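Local structure of african horse sickness virus (serotype 4) VP7 (African horsesickness virus, 1AHS) at residues 33-38 against 43-48; 70-75 against 113-118. The protein forms, as homotrimers, the surface of the viral core and binds structural protein VP3, this chain being its top domain, from the middle of the polypeptide. One frame throughout, in Å; residues are numbered along the deposited sequence.

Contact 1 (33-38 against 43-48); sequences AEVCMD and GQVNAL
Leu48 lays its CD1 methyl against the CB of Ala33, 3.7 Å away, closing one end of a small hydrocarbon seam between 33-38 and 43-48. CG of Leu48 lies anti to the backbone N (chi1 -162°), which carries the branch out from the short helix toward the strand. In the middle of the seam the two valines meet through one branch each: CG1 of Val35 approaches CG2 of Val45 to 4.1 Å, and the side chains cross at a slant. CG2 of Val35 is only roughly anti to the backbone N, because chi1 is 27° rather than near 60°, and CG1 is the branch turned to Val45. At the far end Met37 runs out extended as far as SD and then bends, its terminal CE 4.5 Å from the backbone N of Gly43, a loose approach of a methyl to main chain. No hydrogen bond links the segments, which meet through side chains and not through backbone pairing; CA of Ala33 is 7.8 Å from CA of Leu48, and CA of Met37 8.9 Å from CA of Gly43. Ala33, Val35 and Met37 are every second residue of the strand and all start toward the partner, whereas Glu34 points away and is held by Ser13 and Gly14. Val45 occupies the N-cap position, and its carbonyl O accepts a hydrogen bond from the backbone N of Leu48 where the chain turns from strand to helix. Between the two sheets of the beta-sandwich, the contact packs strand 32-37, flanked by 23-27 and 116-122, against the end of strand 41-44 and the helical turn 46-49; Val106 and Val108 of neighbouring strand 106-110 touch Val45 and Met37.

Contact 2 (70-75 against 113-118); sequences CDPQGA and ARRSIL
Arg115 reaches across to the turn at 70-75 with its guanidinium set obliquely to both Asp71 and Pro72, and it is their carbon atoms that it approaches most closely. NH2 of Arg115 lies 4.2 Å from CB of Asp71, and NH1 lies 4.4 Å from CD of Pro72, so the two terminal nitrogens divide between neighbouring residues. The opposite charges remain apart: OD2 of Asp71 is 4.7 Å from NH2 of Arg115, a spacing at which attraction probably contributes without direct contact.

OD1 of the carboxylate is instead engaged by its own loop. It accepts a hydrogen bond from the backbone N of Gln73 at 2.8 Å, forming an Asx turn, with the donor 49° out of the carboxylate plane; a weak bond from the N of Ala75 reaches the same oxygen. CG of Asp71 stands about 60° from the backbone N in projection (chi1 69°), bringing OD1 back over the type I turn that runs from Asp71 to Gly74.

The arginine also makes a cation-pi interaction with Tyr16 and touches Asp38. The loop faces the trimer partners: Gly74 O bonds to Arg15 of a second subunit, and Pro72 O to Ser76 of the third. Within the chain, the loop links the short strands 69-70 and 76-77, Leu77 of the latter touching both Asp71 and Arg115, while Arg115 immediately precedes strand 116-122.

Overall arrangement
The two contacts illustrate how chemistry follows depth. Contact 1 is buried, its centre about 5 Å from the centre of the chain, and apolar, packing a strand of one sheet against a strand end and helical turn. Contact 2 is a smaller surface contact, its centre about 14 Å from the chain's centre: an arginine beside a carboxylate and a proline, without a direct ion pair. Their centres are about 15 Å apart, yet strands 32-37 and 116-122 are antiparallel neighbours, tied by probable hydrogen bonds from Met37 N to Ser116 O at 2.7 Å and from Val35 N to Leu118 O at 2.8 Å. The shared sheet connects the two; the loop at 70-75 meets the neighbouring subunits.

Contact 1 (33-38 against 43-48)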
loop_
_atom_site.group_PDB
_atom_site.type_symbol
_atom_site.label_atom_id
_atom_site.label_comp_id
_atom_site.label_asym_id
_atom_site.label_seq_id
_atom_site.Cartn_x
_atom_site.Cartn_y
_atom_site.Cartn_z
ATOM N N ALA B 33 -5.853 2.987 7.278
ATOM C CA ALA B 33 -6.013 4.421 7.336
ATOM C C ALA B 33 -4.696 4.916 7.948
ATOM O O ALA B 33 -4.015 4.151 8.635
ATOM C CB ALA B 33 -7.192 4.755 8.238
ATOM N N GLU B 34 -4.317 6.159 7.714
ATOM C CA GLU B 34 -3.085 6.680 8.288
ATOM C C GLU B 34 -3.338 8.085 8.797
ATOM O O GLU B 34 -4.108 8.814 8.193
ATOM C CB GLU B 34 -2.004 6.790 7.207
ATOM C CG GLU B 34 -1.434 5.467 6.694
ATOM C CD GLU B 34 -0.321 5.625 5.654
ATOM O OE1 GLU B 34 -0.001 6.762 5.206
ATOM O OE2 GLU B 34 0.238 4.578 5.252
ATOM N N VAL B 35 -2.719 8.487 9.896
ATOM C CA VAL B 35 -2.903 9.867 10.346
ATOM C C VAL B 35 -1.530 10.538 10.401
ATOM O O VAL B 35 -0.562 9.975 10.915
ATOM C CB VAL B 35 -3.793 9.968 11.648
ATOM C CG1 VAL B 35 -3.708 8.729 12.446
ATOM C CG2 VAL B 35 -3.454 11.156 12.477
ATOM N N CYS B 36 -1.405 11.617 9.646
ATOM C CA CYS B 36 -0.179 12.364 9.545
ATOM C C CYS B 36 -0.170 13.283 10.725
ATOM O O CYS B 36 -1.141 13.979 10.937
ATOM C CB CYS B 36 -0.172 13.191 8.257
ATOM S SG CYS B 36 0.054 12.220 6.750
ATOM N N MET B 37 0.925 13.348 11.469
ATOM C CA MET B 37 0.963 14.206 12.653
ATOM C C MET B 37 2.173 15.094 12.777
ATOM O O MET B 37 3.306 14.623 12.716
ATOM C CB MET B 37 0.902 13.346 13.914
ATOM C CG MET B 37 -0.288 12.454 14.001
ATOM S SD MET B 37 -0.314 11.666 15.517
ATOM C CE MET B 37 -1.030 13.060 16.450
ATOM N N ASP B 38 1.941 16.374 12.976
ATOM C CA ASP B 38 3.028 17.305 13.180
ATOM C C ASP B 38 3.696 16.993 14.521
ATOM O O ASP B 38 3.247 16.139 15.292
ATOM C CB ASP B 38 2.508 18.715 13.265
ATOM C CG ASP B 38 3.399 19.702 12.568
ATOM O OD1 ASP B 38 4.662 19.540 12.546
ATOM O OD2 ASP B 38 2.807 20.650 12.002
ATOM N N GLY B 43 -4.537 14.283 18.956
ATOM C CA GLY B 43 -5.858 14.426 18.372
ATOM C C GLY B 43 -6.627 13.155 18.625
ATOM O O GLY B 43 -6.063 12.211 19.190
ATOM N N GLN B 44 -7.918 13.166 18.286
ATOM C CA GLN B 44 -8.830 12.017 18.455
ATOM C C GLN B 44 -9.140 11.545 17.038
ATOM O O GLN B 44 -9.397 12.342 16.146
ATOM C CB GLN B 44 -10.117 12.396 19.197
ATOM C CG GLN B 44 -10.893 11.174 19.731
ATOM C CD GLN B 44 -12.192 11.545 20.402
ATOM O OE1 GLN B 44 -13.250 11.562 19.770
ATOM N NE2 GLN B 44 -12.116 11.867 21.682
ATOM N N VAL B 45 -9.288 10.251 16.868
ATOM C CA VAL B 45 -9.389 9.715 15.542
ATOM C C VAL B 45 -10.618 8.829 15.312
ATOM O O VAL B 45 -10.732 8.108 14.315
ATOM C CB VAL B 45 -7.999 9.043 15.353
ATOM C CG1 VAL B 45 -8.068 7.582 15.147
ATOM C CG2 VAL B 45 -7.151 9.828 14.389
ATOM N N ASN B 46 -11.595 8.976 16.198
ATOM C CA ASN B 46 -12.826 8.195 16.110
ATOM C C ASN B 46 -13.493 8.313 14.742
ATOM O O ASN B 46 -13.676 7.324 14.076
ATOM C CB ASN B 46 -13.806 8.609 17.207
ATOM C CG ASN B 46 -13.447 8.035 18.534
ATOM O OD1 ASN B 46 -12.505 8.493 19.185
ATOM N ND2 ASN B 46 -14.155 6.992 18.935
ATOM N N ALA B 47 -13.806 9.528 14.315
ATOM C CA ALA B 47 -14.462 9.772 13.036
ATOM C C ALA B 47 -13.805 9.092 11.860
ATOM O O ALA B 47 -14.463 8.786 10.871
ATOM C CB ALA B 47 -14.520 11.260 12.767
ATOM N N LEU B 48 -12.506 8.864 11.980
ATOM C CA LEU B 48 -11.728 8.259 10.920
ATOM C C LEU B 48 -11.776 6.738 10.943
ATOM O O LEU B 48 -12.022 6.131 9.908
ATOM C CB LEU B 48 -10.291 8.774 11.041
ATOM C CG LEU B 48 -9.183 8.736 9.968
ATOM C CD1 LEU B 48 -8.109 7.713 10.285
ATOM C CD2 LEU B 48 -9.737 8.583 8.587
#

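Contact 2 (70-75 against 113-118)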
loop_
_atom_site.group_PDB
_atom_site.type_symbol
_atom_site.label_atom_id
_atom_site.label_comp_id
_atom_site.label_asym_id
_atom_site.label_seq_id
_atom_site.Cartn_x
_atom_site.Cartn_y
_atom_site.Cartn_z
ATOM N N CYS B 70 7.782 10.037 3.548
ATOM C CA CYS B 70 8.369 11.200 2.867
ATOM C C CYS B 70 7.646 12.516 3.098
ATOM O O CYS B 70 6.506 12.553 3.561
ATOM C CB CYS B 70 8.483 10.951 1.366
ATOM S SG CYS B 70 6.975 10.833 0.487
ATOM N N ASP B 71 8.353 13.608 2.871
ATOM C CA ASP B 71 7.746 14.922 3.002
ATOM C C ASP B 71 7.063 15.252 1.676
ATOM O O ASP B 71 7.093 14.459 0.754
ATOM C CB ASP B 71 8.762 16.004 3.475
ATOM C CG ASP B 71 9.838 16.363 2.446
ATOM O OD1 ASP B 71 9.755 15.988 1.260
ATOM O OD2 ASP B 71 10.780 17.077 2.854
ATOM N N PRO B 72 6.428 16.416 1.563
ATOM C CA PRO B 72 5.764 16.740 0.316
ATOM C C PRO B 72 6.630 16.868 -0.907
ATOM O O PRO B 72 6.094 16.886 -2.008
ATOM C CB PRO B 72 5.091 18.033 0.646
ATOM C CG PRO B 72 4.717 17.823 2.055
ATOM C CD PRO B 72 6.020 17.358 2.606
ATOM N N GLN B 73 7.952 16.895 -0.719
ATOM C CA GLN B 73 8.918 16.997 -1.810
ATOM C C GLN B 73 9.532 15.684 -2.277
ATOM O O GLN B 73 10.337 15.696 -3.228
ATOM C CB GLN B 73 10.068 17.926 -1.449
ATOM C CG GLN B 73 9.843 19.385 -1.783
ATOM C CD GLN B 73 9.070 20.095 -0.701
ATOM O OE1 GLN B 73 8.185 20.921 -0.988
ATOM N NE2 GLN B 73 9.385 19.769 0.568
ATOM N N GLY B 74 9.277 14.593 -1.544
ATOM C CA GLY B 74 9.767 13.267 -1.934
ATOM C C GLY B 74 10.934 12.718 -1.152
ATOM O O GLY B 74 11.327 11.557 -1.328
ATOM N N ALA B 75 11.405 13.528 -0.213
ATOM C CA ALA B 75 12.544 13.228 0.657
ATOM C C ALA B 75 12.207 12.329 1.836
ATOM O O ALA B 75 11.175 12.527 2.463
ATOM C CB ALA B 75 13.070 14.520 1.180
ATOM N N ALA B 113 9.769 15.323 18.624
ATOM C CA ALA B 113 10.134 16.579 17.938
ATOM C C ALA B 113 10.146 16.635 16.408
ATOM O O ALA B 113 10.651 17.601 15.845
ATOM C CB ALA B 113 11.469 17.115 18.482
ATOM N N ARG B 114 9.666 15.599 15.731
ATOM C CA ARG B 114 9.631 15.630 14.291
ATOM C C ARG B 114 8.284 15.063 13.866
ATOM O O ARG B 114 7.540 14.583 14.709
ATOM C CB ARG B 114 10.812 14.869 13.702
ATOM C CG ARG B 114 11.004 13.478 14.172
ATOM C CD ARG B 114 12.187 12.798 13.459
ATOM N NE ARG B 114 13.277 12.417 14.373
ATOM C CZ ARG B 114 13.613 11.166 14.722
ATOM N NH1 ARG B 114 12.955 10.119 14.251
ATOM N NH2 ARG B 114 14.605 10.956 15.585
ATOM N N ARG B 115 7.927 15.203 12.595
ATOM C CA ARG B 115 6.661 14.697 12.103
ATOM C C ARG B 115 6.590 13.190 12.140
ATOM O O ARG B 115 7.623 12.521 12.133
ATOM C CB ARG B 115 6.443 15.200 10.693
ATOM C CG ARG B 115 6.222 16.685 10.669
ATOM C CD ARG B 115 6.325 17.206 9.258
ATOM N NE ARG B 115 7.699 17.269 8.762
ATOM C CZ ARG B 115 8.039 17.787 7.579
ATOM N NH1 ARG B 115 7.106 18.278 6.766
ATOM N NH2 ARG B 115 9.322 17.881 7.239
ATOM N N SER B 116 5.377 12.644 12.195
ATOM C CA SER B 116 5.203 11.194 12.212
ATOM C C SER B 116 3.941 10.791 11.452
ATOM O O SER B 116 3.057 11.625 11.273
ATOM C CB SER B 116 5.077 10.699 13.652
ATOM O OG SER B 116 6.262 10.951 14.401
ATOM N N ILE B 117 3.886 9.555 10.946
ATOM C CA ILE B 117 2.665 9.081 10.294
ATOM C C ILE B 117 2.336 7.771 10.997
ATOM O O ILE B 117 3.239 6.966 11.208
ATOM C CB ILE B 117 2.816 8.774 8.802
ATOM C CG1 ILE B 117 3.108 10.021 7.998
ATOM C CG2 ILE B 117 1.495 8.290 8.237
ATOM C CD1 ILE B 117 3.196 9.716 6.551
ATOM N N LEU B 118 1.090 7.592 11.445
ATOM C CA LEU B 118 0.672 6.346 12.091
ATOM C C LEU B 118 -0.298 5.640 11.171
ATOM O O LEU B 118 -1.198 6.276 10.591
ATOM C CB LEU B 118 -0.059 6.613 13.398
ATOM C CG LEU B 118 0.688 6.847 14.702
ATOM C CD1 LEU B 118 1.856 7.780 14.550
ATOM C CD2 LEU B 118 -0.291 7.438 15.660
#